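Local coordinates for protein CTD kinase subunit gamma (Schizosaccharomyces pombe, PDB 5CE7) that probably helps to activate the CTDK kinase complex that hyperphosphorylates the C-terminal repeats of RNA polymerase II; this chain is the N-terminal CTD-interacting domain of the gamma subunit, at residues A[90-95]-A[107-112]; A[19-24]-A[64-69]; A[70-75]-A[79-84]. All blocks are in the same frame, centred on the assembly; numbering follows the deposited sequence.

Interaction 1: A[90-95]-A[107-112]; sequences KLVQNV and PEVRKV
Val109 of helix 100-118 meets Val92 and Val95 of helix 88-95, one methyl for each partner. From the backbone its CB heads toward the other helix and then forks. CB itself stays just behind the front of the contact, and the two branches do the touching. CG1, lying anti to the backbone N (chi1 168°), reaches CG2 of Val92 at 4.0 Å. The other branch, CG2, lies beside the backbone N and closes more tightly, with Val109 CG2 3.6 Å from Val95 CG1 and 4.1 Å from Val95 CB. The fork of Val109 is therefore shared between two valines one helical turn apart, and both pairs of side chains cross obliquely. The nearest CA atoms, those of Val92 and Val109, are 7.2 Å apart, and the branched side chains bridge that distance.

This is helix-to-helix packing within the all-helical, right-handed superhelix of the CTD-interacting domain, joining two successive helices across a short connection. Other helices complete the surroundings. Val95 touches Val58 and Val109 touches Met61, both of helix 54-73, while Val92 and Val109 both lean on Val134 of helix 124-139. At the end of helix 88-95, the carbonyl oxygen of Val95 accepts a hydrogen bond from ND2 of Asn105, a polar tie beside the apolar patch. All three valines are buried, and what passes between them is methyl against methyl; the pairing thus depends on complementary shape and the exclusion of water, with no directional bond to fix it.

Interaction 2: A[19-24]-A[64-69]; sequences ASQFSQ and VDTLCE
Thr66 lies across Gln24, its hydroxyl leading: OG1 of Thr66 is 2.7 Å from OE1 of Gln24 and donates a hydrogen bond to it, in the carbonyl plane, with a C=O...donor angle of 151°. The bond ties the loop between helices 3-14 and 25-33 to helix 54-73 in the helical superhelix of the CTD-interacting domain. The two side chains cross at about a right angle. Thr66 keeps OG1 beside its own backbone N (chi1 -62°), which leaves CG2 to pack on CB of Gln24 at 3.9 Å; the threonine thus offers one polar and one apolar branch to the same glutamine.

OE1 of Gln24 is gripped twice. The second donor to Gln24 OE1 is Gln21 NE2, at 3.1 Å with an N-H...acceptor angle of 169°. OE1 lies almost in the amide plane of Gln21, whereas the donor is tilted from the carbonyl plane of Gln24. The other end of the Gln24 amide turns back into the loop, where NE2 bonds to the carbonyl oxygen of Asn18 and weakly to that of Ala19. With partners at both ends, the buried amide is fixed in rotation. Ser23 tightens the same turn, its hydroxyl and its backbone N both donating to the carbonyl oxygen of Ser20. Gln21, bent at its second torsion, completes the contact by bringing its CG to 3.7 Å from OG1 of Thr66.

Interaction 3: A[70-75]-A[79-84]; sequences MCLKNG and GYLNMI
Leu81 pushes its isobutyl group against CB of Cys71, forming the central bump of a helical hairpin in which the end of helix 54-73 packs on the start of helix 80-86. The reversal begins with a Schellman motif at Gly75, whose phi is positive, and ends at Gly79, the N-cap of the second helix; only three residues separate the two segments. Leu81 CD1 sits 3.9 Å from CB of Cys71, and the same methyl is 3.9 Å from CD2 of Leu72. It therefore lodges in the hollow between two neighbouring residues of the opposing helix, while Leu81 CD2 lies on CB of Cys71 at 4.1 Å. Leu72 leaves its helix alongside the contact, but its end comes nearer, completing that hollow at the rim. An alanine in place of Leu81 would probably open a gap there, leaving CB of Cys71 and the tip of Leu72 without the branch that packs between them.

In return, the sulfur of Cys71 is the bump on the other side. With chi1 at -76°, SG stands beside the backbone N of its own residue and meets Tyr80 at the ring edge, 4.0 Å from CD2. The sulfur lies near the ring plane, 76° off its normal, so this sulfur-aromatic contact uses the edge and not the face. The far end of the tyrosine is held from helix 25-33, where Ala31 O is hydrogen-bonded to Tyr80 OH. Where helix 54-73 runs out, Asn74 folds back over the last turn: its ND2 donates to the carbonyl O of Met70 (built as selenomethionine) at 3.0 Å from above the carbonyl plane.

Overall arrangement
From the N terminus, the chain passes helix 3-14 and enters the loop at 19-24, which interaction 2 ties to the middle of helix 54-73, closing the longest of the three loops around helices 25-33 and 38-51. The same helix then runs into interaction 3, a tight reversal into helix 80-86. Interaction 1 follows, joining helices 88-95 and 100-118. The contacts come in series, neither nested nor crossed. Helix 54-73 serves interactions 2 and 3, whose segments meet where Cys68 packs on Leu81 and Ile84. Val112 touches Asp65 and Leu91 touches Ile84, linking interaction 1 to both others across the domain.

Interaction 1: A[90-95]-A[107-112]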
ATOM      1  N   LYS A  90      -1.275  -4.343  -9.524  1.00 16.22           N
ATOM      2  CA  LYS A  90      -1.517  -5.528  -8.699  1.00 19.63           C
ATOM      3  C   LYS A  90      -2.215  -5.144  -7.399  1.00 16.48           C
ATOM      4  O   LYS A  90      -3.158  -5.808  -6.955  1.00 16.32           O
ATOM      5  CB  LYS A  90      -0.200  -6.254  -8.394  1.00 24.76           C
ATOM      6  CG  LYS A  90       0.447  -6.889  -9.618  1.00 35.69           C
ATOM      7  CD  LYS A  90       1.709  -7.670  -9.249  1.00 42.13           C
ATOM      8  CE  LYS A  90       2.245  -8.465 -10.442  1.00 45.53           C
ATOM      9  NZ  LYS A  90       3.519  -9.189 -10.113  1.00 46.51           N
ATOM     10  N   LEU A  91      -1.740  -4.064  -6.784  1.00 19.60           N
ATOM     11  CA  LEU A  91      -2.326  -3.579  -5.550  1.00 15.74           C
ATOM     12  C   LEU A  91      -3.800  -3.265  -5.777  1.00 17.79           C
ATOM     13  O   LEU A  91      -4.647  -3.651  -4.977  1.00 15.77           O
ATOM     14  CB  LEU A  91      -1.574  -2.351  -5.038  1.00 17.87           C
ATOM     15  CG  LEU A  91      -0.150  -2.702  -4.568  1.00 24.48           C
ATOM     16  CD1 LEU A  91       0.752  -1.472  -4.395  1.00 23.87           C
ATOM     17  CD2 LEU A  91      -0.223  -3.504  -3.270  1.00 21.77           C
ATOM     18  N   VAL A  92      -4.104  -2.567  -6.869  1.00 16.57           N
ATOM     19  CA  VAL A  92      -5.493  -2.246  -7.188  1.00 14.10           C
ATOM     20  C   VAL A  92      -6.341  -3.506  -7.381  1.00 15.67           C
ATOM     21  O   VAL A  92      -7.486  -3.581  -6.929  1.00 16.32           O
ATOM     22  CB  VAL A  92      -5.597  -1.328  -8.444  1.00 22.39           C
ATOM     23  CG1 VAL A  92      -7.040  -1.231  -8.907  1.00 21.51           C
ATOM     24  CG2 VAL A  92      -5.025   0.056  -8.150  1.00 23.23           C
ATOM     25  N   GLN A  93      -5.783  -4.489  -8.076  1.00 18.88           N
ATOM     26  CA  GLN A  93      -6.499  -5.735  -8.350  1.00 20.81           C
ATOM     27  C   GLN A  93      -6.867  -6.465  -7.056  1.00 18.49           C
ATOM     28  O   GLN A  93      -7.919  -7.092  -6.954  1.00 19.58           O
ATOM     29  CB  GLN A  93      -5.639  -6.648  -9.230  1.00 30.03           C
ATOM     30  CG  GLN A  93      -6.141  -8.082  -9.312  1.00 45.57           C
ATOM     31  CD  GLN A  93      -5.017  -9.094  -9.466  1.00 57.01           C
ATOM     32  OE1 GLN A  93      -3.974  -8.803 -10.059  1.00 62.64           O
ATOM     33  NE2 GLN A  93      -5.220 -10.291  -8.918  1.00 59.67           N
ATOM     34  N   ASN A  94      -5.980  -6.386  -6.074  1.00 16.79           N
ATOM     35  CA  ASN A  94      -6.202  -7.020  -4.779  1.00 16.77           C
ATOM     36  C   ASN A  94      -7.252  -6.272  -3.945  1.00 14.51           C
ATOM     37  O   ASN A  94      -8.151  -6.882  -3.374  1.00 13.50           O
ATOM     38  CB  ASN A  94      -4.881  -7.116  -4.008  1.00 18.06           C
ATOM     39  CG  ASN A  94      -5.070  -7.648  -2.599  1.00 20.26           C
ATOM     40  OD1 ASN A  94      -5.359  -6.895  -1.677  1.00 22.31           O
ATOM     41  ND2 ASN A  94      -4.933  -8.955  -2.440  1.00 21.64           N
ATOM     42  N   VAL A  95      -7.144  -4.947  -3.890  1.00 15.40           N
ATOM     43  CA  VAL A  95      -8.030  -4.151  -3.036  1.00 18.43           C
ATOM     44  C   VAL A  95      -9.422  -3.921  -3.656  1.00 18.98           C
ATOM     45  O   VAL A  95     -10.445  -3.964  -2.957  1.00 16.20           O
ATOM     46  CB  VAL A  95      -7.365  -2.808  -2.657  1.00 20.57           C
ATOM     47  CG1 VAL A  95      -8.264  -1.981  -1.713  1.00 19.13           C
ATOM     48  CG2 VAL A  95      -6.006  -3.070  -2.019  1.00 18.98           C
ATOM     49  N   PRO A 107     -13.965   4.495  -4.404  1.00 14.52           N
ATOM     50  CA  PRO A 107     -13.570   5.864  -4.031  1.00 15.03           C
ATOM     51  C   PRO A 107     -12.320   5.897  -3.147  1.00 16.45           C
ATOM     52  O   PRO A 107     -11.541   6.847  -3.204  1.00 17.44           O
ATOM     53  CB  PRO A 107     -14.787   6.379  -3.246  1.00 14.77           C
ATOM     54  CG  PRO A 107     -15.942   5.513  -3.740  1.00 15.09           C
ATOM     55  CD  PRO A 107     -15.324   4.161  -3.945  1.00 17.48           C
ATOM     56  N   GLU A 108     -12.138   4.869  -2.323  1.00 15.07           N
ATOM     57  CA  GLU A 108     -11.031   4.849  -1.393  1.00 14.25           C
ATOM     58  C   GLU A 108      -9.735   4.534  -2.126  1.00 15.13           C
ATOM     59  O   GLU A 108      -8.687   5.054  -1.771  1.00 17.29           O
ATOM     60  CB  GLU A 108     -11.294   3.857  -0.244  1.00 16.22           C
ATOM     61  CG  GLU A 108     -12.427   4.274   0.737  1.00 18.95           C
ATOM     62  CD  GLU A 108     -13.841   4.279   0.117  1.00 19.28           C
ATOM     63  OE1 GLU A 108     -14.659   5.127   0.538  1.00 16.03           O
ATOM     64  OE2 GLU A 108     -14.148   3.426  -0.762  1.00 13.22           O
ATOM     65  N   VAL A 109      -9.812   3.703  -3.167  1.00 14.64           N
ATOM     66  CA  VAL A 109      -8.629   3.391  -3.952  1.00 14.24           C
ATOM     67  C   VAL A 109      -8.315   4.587  -4.856  1.00 17.49           C
ATOM     68  O   VAL A 109      -7.151   4.923  -5.081  1.00 16.18           O
ATOM     69  CB  VAL A 109      -8.796   2.081  -4.771  1.00 20.90           C
ATOM     70  CG1 VAL A 109      -7.680   1.936  -5.799  1.00 19.60           C
ATOM     71  CG2 VAL A 109      -8.826   0.862  -3.831  1.00 16.13           C
ATOM     72  N   ARG A 110      -9.356   5.249  -5.353  1.00 17.40           N
ATOM     73  CA  ARG A 110      -9.148   6.469  -6.124  1.00 17.32           C
ATOM     74  C   ARG A 110      -8.426   7.540  -5.317  1.00 16.38           C
ATOM     75  O   ARG A 110      -7.588   8.266  -5.856  1.00 18.21           O
ATOM     76  CB  ARG A 110     -10.471   7.017  -6.687  1.00 16.07           C
ATOM     77  CG  ARG A 110     -11.074   6.125  -7.764  1.00 18.79           C
ATOM     78  CD  ARG A 110     -12.183   6.830  -8.537  1.00 22.28           C
ATOM     79  NE  ARG A 110     -12.693   5.986  -9.616  1.00 21.88           N
ATOM     80  CZ  ARG A 110     -13.909   5.454  -9.662  1.00 22.46           C
ATOM     81  NH1 ARG A 110     -14.786   5.683  -8.684  1.00 22.92           N
ATOM     82  NH2 ARG A 110     -14.250   4.697 -10.701  1.00 25.29           N
ATOM     83  N   LYS A 111      -8.745   7.652  -4.033  1.00 14.89           N
ATOM     84  CA  LYS A 111      -8.091   8.664  -3.201  1.00 20.64           C
ATOM     85  C   LYS A 111      -6.596   8.378  -3.103  1.00 19.20           C
ATOM     86  O   LYS A 111      -5.763   9.281  -3.243  1.00 17.13           O
ATOM     87  CB  LYS A 111      -8.726   8.722  -1.807  1.00 27.78           C
ATOM     88  CG  LYS A 111      -8.091   9.736  -0.858  1.00 34.40           C
ATOM     89  CD  LYS A 111      -7.768   9.093   0.485  1.00 36.99           C
ATOM     90  CE  LYS A 111      -9.016   8.518   1.163  1.00 31.85           C
ATOM     91  NZ  LYS A 111      -9.781   9.551   1.926  1.00 31.51           N
ATOM     92  N   VAL A 112      -6.254   7.115  -2.874  1.00 17.52           N
ATOM     93  CA  VAL A 112      -4.852   6.720  -2.778  1.00 18.36           C
ATOM     94  C   VAL A 112      -4.116   6.907  -4.108  1.00 16.90           C
ATOM     95  O   VAL A 112      -2.968   7.367  -4.139  1.00 15.94           O
ATOM     96  CB  VAL A 112      -4.711   5.251  -2.328  1.00 15.25           C
ATOM     97  CG1 VAL A 112      -3.244   4.831  -2.358  1.00 14.21           C
ATOM     98  CG2 VAL A 112      -5.315   5.069  -0.940  1.00 16.15           C
TER

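Interaction 2: A[19-24]-A[64-69]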
ATOM      1  N   ALA A  19      -8.472   2.718   9.708  1.00 20.55           N
ATOM      2  CA  ALA A  19      -8.624   3.759   8.699  1.00 21.86           C
ATOM      3  C   ALA A  19      -7.771   5.005   8.979  1.00 23.11           C
ATOM      4  O   ALA A  19      -7.384   5.712   8.051  1.00 24.18           O
ATOM      5  CB  ALA A  19     -10.119   4.133   8.504  1.00 17.20           C
ATOM      6  N   SER A  20      -7.459   5.260  10.247  1.00 22.42           N
ATOM      7  CA  SER A  20      -6.808   6.517  10.631  1.00 25.56           C
ATOM      8  C   SER A  20      -5.336   6.568  10.264  1.00 24.63           C
ATOM      9  O   SER A  20      -4.610   5.588  10.432  1.00 24.34           O
ATOM     10  CB  SER A  20      -6.974   6.791  12.133  1.00 28.96           C
ATOM     11  OG  SER A  20      -6.234   5.855  12.905  1.00 35.38           O
ATOM     12  N   GLN A  21      -4.897   7.718   9.762  1.00 25.56           N
ATOM     13  CA  GLN A  21      -3.492   7.914   9.425  1.00 30.60           C
ATOM     14  C   GLN A  21      -2.618   7.712  10.661  1.00 28.04           C
ATOM     15  O   GLN A  21      -1.499   7.201  10.569  1.00 27.01           O
ATOM     16  CB  GLN A  21      -3.265   9.309   8.838  1.00 36.59           C
ATOM     17  CG  GLN A  21      -2.860   9.320   7.367  1.00 47.91           C
ATOM     18  CD  GLN A  21      -4.044   9.147   6.421  1.00 55.82           C
ATOM     19  OE1 GLN A  21      -4.689  10.125   6.030  1.00 60.94           O
ATOM     20  NE2 GLN A  21      -4.331   7.901   6.046  1.00 54.89           N
ATOM     21  N   PHE A  22      -3.141   8.121  11.815  1.00 24.44           N
ATOM     22  CA  PHE A  22      -2.495   7.900  13.105  1.00 24.51           C
ATOM     23  C   PHE A  22      -2.022   6.451  13.341  1.00 25.22           C
ATOM     24  O   PHE A  22      -0.979   6.226  13.962  1.00 25.40           O
ATOM     25  CB  PHE A  22      -3.445   8.350  14.232  1.00 29.83           C
ATOM     26  CG  PHE A  22      -3.032   7.892  15.603  1.00 41.19           C
ATOM     27  CD1 PHE A  22      -2.126   8.627  16.352  1.00 47.66           C
ATOM     28  CD2 PHE A  22      -3.554   6.729  16.148  1.00 44.63           C
ATOM     29  CE1 PHE A  22      -1.742   8.202  17.620  1.00 50.86           C
ATOM     30  CE2 PHE A  22      -3.177   6.302  17.413  1.00 48.68           C
ATOM     31  CZ  PHE A  22      -2.270   7.037  18.149  1.00 49.39           C
ATOM     32  N   SER A  23      -2.792   5.477  12.864  1.00 20.13           N
ATOM     33  CA  SER A  23      -2.470   4.062  13.087  1.00 20.36           C
ATOM     34  C   SER A  23      -1.389   3.545  12.134  1.00 17.13           C
ATOM     35  O   SER A  23      -0.835   2.462  12.329  1.00 20.22           O
ATOM     36  CB  SER A  23      -3.725   3.189  12.930  1.00 19.15           C
ATOM     37  OG  SER A  23      -4.149   3.145  11.575  1.00 19.65           O
ATOM     38  N   GLN A  24      -1.114   4.323  11.096  1.00 13.94           N
ATOM     39  CA  GLN A  24      -0.250   3.892  10.014  1.00 18.14           C
ATOM     40  C   GLN A  24       1.164   4.436  10.214  1.00 20.75           C
ATOM     41  O   GLN A  24       2.103   3.985   9.575  1.00 16.22           O
ATOM     42  CB  GLN A  24      -0.843   4.356   8.668  1.00 18.67           C
ATOM     43  CG  GLN A  24      -2.226   3.735   8.379  1.00 18.49           C
ATOM     44  CD  GLN A  24      -3.135   4.602   7.518  1.00 16.95           C
ATOM     45  OE1 GLN A  24      -2.674   5.419   6.728  1.00 22.10           O
ATOM     46  NE2 GLN A  24      -4.434   4.423   7.675  1.00 18.95           N
ATOM     47  N   VAL A  64       0.081   2.012   2.675  1.00 13.11           N
ATOM     48  CA  VAL A  64       1.006   2.142   1.548  1.00 14.32           C
ATOM     49  C   VAL A  64       1.151   3.609   1.147  1.00 14.38           C
ATOM     50  O   VAL A  64       2.228   4.067   0.790  1.00 14.81           O
ATOM     51  CB  VAL A  64       0.515   1.302   0.337  1.00 21.44           C
ATOM     52  CG1 VAL A  64       1.082   1.833  -0.970  1.00 25.80           C
ATOM     53  CG2 VAL A  64       0.845  -0.172   0.545  1.00 19.78           C
ATOM     54  N   ASP A  65       0.051   4.343   1.195  1.00 18.75           N
ATOM     55  CA  ASP A  65       0.076   5.774   0.893  1.00 22.32           C
ATOM     56  C   ASP A  65       0.910   6.506   1.956  1.00 15.94           C
ATOM     57  O   ASP A  65       1.796   7.290   1.635  1.00 16.68           O
ATOM     58  CB  ASP A  65      -1.362   6.300   0.855  1.00 23.73           C
ATOM     59  CG  ASP A  65      -1.484   7.690   0.239  1.00 26.01           C
ATOM     60  OD1 ASP A  65      -0.503   8.235  -0.294  1.00 23.82           O
ATOM     61  OD2 ASP A  65      -2.601   8.226   0.268  1.00 31.73           O
ATOM     62  N   THR A  66       0.615   6.232   3.218  1.00 15.98           N
ATOM     63  CA  THR A  66       1.365   6.802   4.349  1.00 15.48           C
ATOM     64  C   THR A  66       2.867   6.447   4.306  1.00 14.95           C
ATOM     65  O   THR A  66       3.744   7.304   4.535  1.00 16.25           O
ATOM     66  CB  THR A  66       0.728   6.339   5.687  1.00 15.25           C
ATOM     67  OG1 THR A  66      -0.619   6.837   5.759  1.00 17.33           O
ATOM     68  CG2 THR A  66       1.540   6.841   6.907  1.00 11.54           C
ATOM     69  N   LEU A  67       3.160   5.190   3.984  1.00 12.38           N
ATOM     70  CA  LEU A  67       4.536   4.737   3.828  1.00 12.72           C
ATOM     71  C   LEU A  67       5.264   5.529   2.739  1.00 15.34           C
ATOM     72  O   LEU A  67       6.385   6.014   2.947  1.00 17.59           O
ATOM     73  CB  LEU A  67       4.573   3.242   3.492  1.00  9.86           C
ATOM     74  CG  LEU A  67       5.947   2.608   3.265  1.00 12.44           C
ATOM     75  CD1 LEU A  67       6.830   2.785   4.509  1.00 15.13           C
ATOM     76  CD2 LEU A  67       5.792   1.136   2.976  1.00 12.11           C
ATOM     77  N   CYS A  68       4.645   5.647   1.570  1.00 10.55           N
ATOM     78  CA  CYS A  68       5.238   6.448   0.503  1.00 13.89           C
ATOM     79  C   CYS A  68       5.470   7.910   0.931  1.00 15.06           C
ATOM     80  O   CYS A  68       6.540   8.459   0.696  1.00 16.97           O
ATOM     81  CB  CYS A  68       4.396   6.375  -0.786  1.00 14.67           C
ATOM     82  SG  CYS A  68       4.418   4.747  -1.596  1.00 17.81           S
ATOM     83  N   GLU A  69       4.473   8.539   1.546  1.00 13.97           N
ATOM     84  CA  GLU A  69       4.624   9.925   2.006  1.00 15.60           C
ATOM     85  C   GLU A  69       5.800  10.057   2.963  1.00 15.81           C
ATOM     86  O   GLU A  69       6.614  10.966   2.851  1.00 18.77           O
ATOM     87  CB  GLU A  69       3.349  10.423   2.688  1.00 20.94           C
ATOM     88  CG  GLU A  69       2.157  10.509   1.751  1.00 27.46           C
ATOM     89  CD  GLU A  69       0.866  10.925   2.451  1.00 36.80           C
ATOM     90  OE1 GLU A  69       0.739  10.701   3.670  1.00 36.58           O
ATOM     91  OE2 GLU A  69      -0.022  11.486   1.773  1.00 40.61           O
TER

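Interaction 3: A[70-75]-A[79-84]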
HETATM    1  N   MSE A  70       5.898   9.131   3.902  1.00 15.40           N
HETATM    2  CA  MSE A  70       6.979   9.185   4.867  1.00 16.98           C
HETATM    3  C   MSE A  70       8.328   8.870   4.240  1.00 14.90           C
HETATM    4  O   MSE A  70       9.331   9.461   4.614  1.00 17.51           O
HETATM    5  CB  MSE A  70       6.665   8.295   6.059  1.00 17.38           C
HETATM    6  CG  MSE A  70       5.495   8.852   6.873  1.00 28.23           C
HETATM    7 SE   MSE A  70       5.227   7.857   8.507  1.00 63.52          SE
HETATM    8  CE  MSE A  70       7.139   7.411   8.845  1.00 14.91           C
ATOM      9  N   CYS A  71       8.353   7.961   3.271  1.00 12.48           N
ATOM     10  CA  CYS A  71       9.583   7.723   2.515  1.00 15.54           C
ATOM     11  C   CYS A  71      10.066   9.028   1.873  1.00 18.09           C
ATOM     12  O   CYS A  71      11.244   9.371   1.957  1.00 18.22           O
ATOM     13  CB  CYS A  71       9.383   6.640   1.446  1.00 12.94           C
ATOM     14  SG  CYS A  71       9.347   4.953   2.090  1.00 16.71           S
ATOM     15  N   LEU A  72       9.148   9.764   1.249  1.00 14.22           N
ATOM     16  CA  LEU A  72       9.513  11.011   0.591  1.00 18.28           C
ATOM     17  C   LEU A  72       9.976  12.063   1.605  1.00 19.88           C
ATOM     18  O   LEU A  72      10.892  12.843   1.338  1.00 19.36           O
ATOM     19  CB  LEU A  72       8.338  11.553  -0.238  1.00 18.10           C
ATOM     20  CG  LEU A  72       7.858  10.708  -1.416  1.00 23.88           C
ATOM     21  CD1 LEU A  72       6.567  11.302  -1.963  1.00 28.36           C
ATOM     22  CD2 LEU A  72       8.931  10.647  -2.508  1.00 24.63           C
ATOM     23  N   LYS A  73       9.346  12.086   2.770  1.00 17.66           N
ATOM     24  CA  LYS A  73       9.764  13.023   3.809  1.00 20.73           C
ATOM     25  C   LYS A  73      11.155  12.682   4.354  1.00 16.98           C
ATOM     26  O   LYS A  73      11.850  13.545   4.922  1.00 19.57           O
ATOM     27  CB  LYS A  73       8.721  13.090   4.931  1.00 22.44           C
ATOM     28  CG  LYS A  73       7.471  13.890   4.541  1.00 26.28           C
ATOM     29  CD  LYS A  73       6.309  13.653   5.500  1.00 32.12           C
ATOM     30  CE  LYS A  73       6.767  13.376   6.915  1.00 38.20           C
ATOM     31  NZ  LYS A  73       6.966  14.625   7.708  1.00 44.19           N
ATOM     32  N   ASN A  74      11.549  11.427   4.173  1.00 15.65           N
ATOM     33  CA  ASN A  74      12.862  10.946   4.601  1.00 17.76           C
ATOM     34  C   ASN A  74      13.917  11.109   3.511  1.00 20.63           C
ATOM     35  O   ASN A  74      15.077  10.785   3.722  1.00 22.02           O
ATOM     36  CB  ASN A  74      12.798   9.485   5.062  1.00 15.71           C
ATOM     37  CG  ASN A  74      12.504   9.354   6.560  1.00 16.44           C
ATOM     38  OD1 ASN A  74      13.415   9.389   7.381  1.00 17.32           O
ATOM     39  ND2 ASN A  74      11.230   9.221   6.913  1.00 15.07           N
ATOM     40  N   GLY A  75      13.514  11.630   2.354  1.00 19.97           N
ATOM     41  CA  GLY A  75      14.444  11.862   1.257  1.00 17.99           C
ATOM     42  C   GLY A  75      14.788  10.615   0.446  1.00 19.51           C
ATOM     43  O   GLY A  75      15.738  10.620  -0.327  1.00 21.86           O
ATOM     44  N   GLY A  79      13.678   1.839  -3.158  1.00 21.65           N
ATOM     45  CA  GLY A  79      13.185   0.976  -2.104  1.00 20.97           C
ATOM     46  C   GLY A  79      11.687   0.746  -2.196  1.00 21.48           C
ATOM     47  O   GLY A  79      11.180   0.348  -3.253  1.00 21.75           O
ATOM     48  N   TYR A  80      10.977   0.999  -1.098  1.00 18.72           N
ATOM     49  CA  TYR A  80       9.525   0.799  -1.064  1.00 18.19           C
ATOM     50  C   TYR A  80       8.822   1.548  -2.204  1.00 18.61           C
ATOM     51  O   TYR A  80       7.878   1.033  -2.807  1.00 16.64           O
ATOM     52  CB  TYR A  80       8.932   1.213   0.292  1.00 16.94           C
ATOM     53  CG  TYR A  80       9.491   0.453   1.483  1.00 13.96           C
ATOM     54  CD1 TYR A  80       9.257  -0.906   1.640  1.00 16.03           C
ATOM     55  CD2 TYR A  80      10.238   1.106   2.455  1.00 14.24           C
ATOM     56  CE1 TYR A  80       9.770  -1.604   2.731  1.00 15.59           C
ATOM     57  CE2 TYR A  80      10.741   0.430   3.552  1.00 14.97           C
ATOM     58  CZ  TYR A  80      10.512  -0.924   3.682  1.00 18.50           C
ATOM     59  OH  TYR A  80      11.026  -1.591   4.772  1.00 19.90           O
ATOM     60  N   LEU A  81       9.293   2.754  -2.502  1.00 17.53           N
ATOM     61  CA  LEU A  81       8.689   3.580  -3.540  1.00 20.67           C
ATOM     62  C   LEU A  81       8.723   2.907  -4.911  1.00 19.03           C
ATOM     63  O   LEU A  81       7.738   2.936  -5.639  1.00 16.66           O
ATOM     64  CB  LEU A  81       9.368   4.955  -3.601  1.00 19.58           C
ATOM     65  CG  LEU A  81       9.174   5.834  -2.366  1.00 19.62           C
ATOM     66  CD1 LEU A  81      10.216   6.928  -2.320  1.00 22.52           C
ATOM     67  CD2 LEU A  81       7.761   6.415  -2.349  1.00 19.67           C
ATOM     68  N   ASN A  82       9.856   2.307  -5.262  1.00 21.56           N
ATOM     69  CA  ASN A  82       9.968   1.589  -6.534  1.00 20.63           C
ATOM     70  C   ASN A  82       9.130   0.319  -6.564  1.00 17.44           C
ATOM     71  O   ASN A  82       8.580  -0.045  -7.599  1.00 21.23           O
ATOM     72  CB  ASN A  82      11.432   1.246  -6.857  1.00 25.75           C
ATOM     73  CG  ASN A  82      12.239   2.468  -7.283  1.00 31.47           C
ATOM     74  OD1 ASN A  82      11.684   3.545  -7.512  1.00 34.00           O
ATOM     75  ND2 ASN A  82      13.551   2.298  -7.404  1.00 31.07           N
HETATM   76  N   MSE A  83       9.051  -0.374  -5.432  1.00 15.25           N
HETATM   77  CA  MSE A  83       8.279  -1.609  -5.372  1.00 18.38           C
HETATM   78  C   MSE A  83       6.781  -1.341  -5.487  1.00 15.85           C
HETATM   79  O   MSE A  83       6.058  -2.033  -6.192  1.00 16.45           O
HETATM   80  CB  MSE A  83       8.562  -2.365  -4.075  1.00 17.85           C
HETATM   81  CG  MSE A  83      10.024  -2.697  -3.866  1.00 25.70           C
HETATM   82 SE   MSE A  83      10.272  -3.526  -2.098  1.00 38.21          SE
HETATM   83  CE  MSE A  83      10.535  -5.361  -2.680  1.00 36.14           C
ATOM     84  N   ILE A  84       6.315  -0.324  -4.782  1.00 16.14           N
ATOM     85  CA  ILE A  84       4.902   0.033  -4.815  1.00 17.98           C
ATOM     86  C   ILE A  84       4.494   0.559  -6.190  1.00 20.02           C
ATOM     87  O   ILE A  84       3.415   0.238  -6.696  1.00 19.77           O
ATOM     88  CB  ILE A  84       4.585   1.049  -3.696  1.00 20.94           C
ATOM     89  CG1 ILE A  84       4.559   0.321  -2.345  1.00 19.37           C
ATOM     90  CG2 ILE A  84       3.276   1.771  -3.972  1.00 19.67           C
ATOM     91  CD1 ILE A  84       4.937   1.192  -1.123  1.00 20.61           C
TER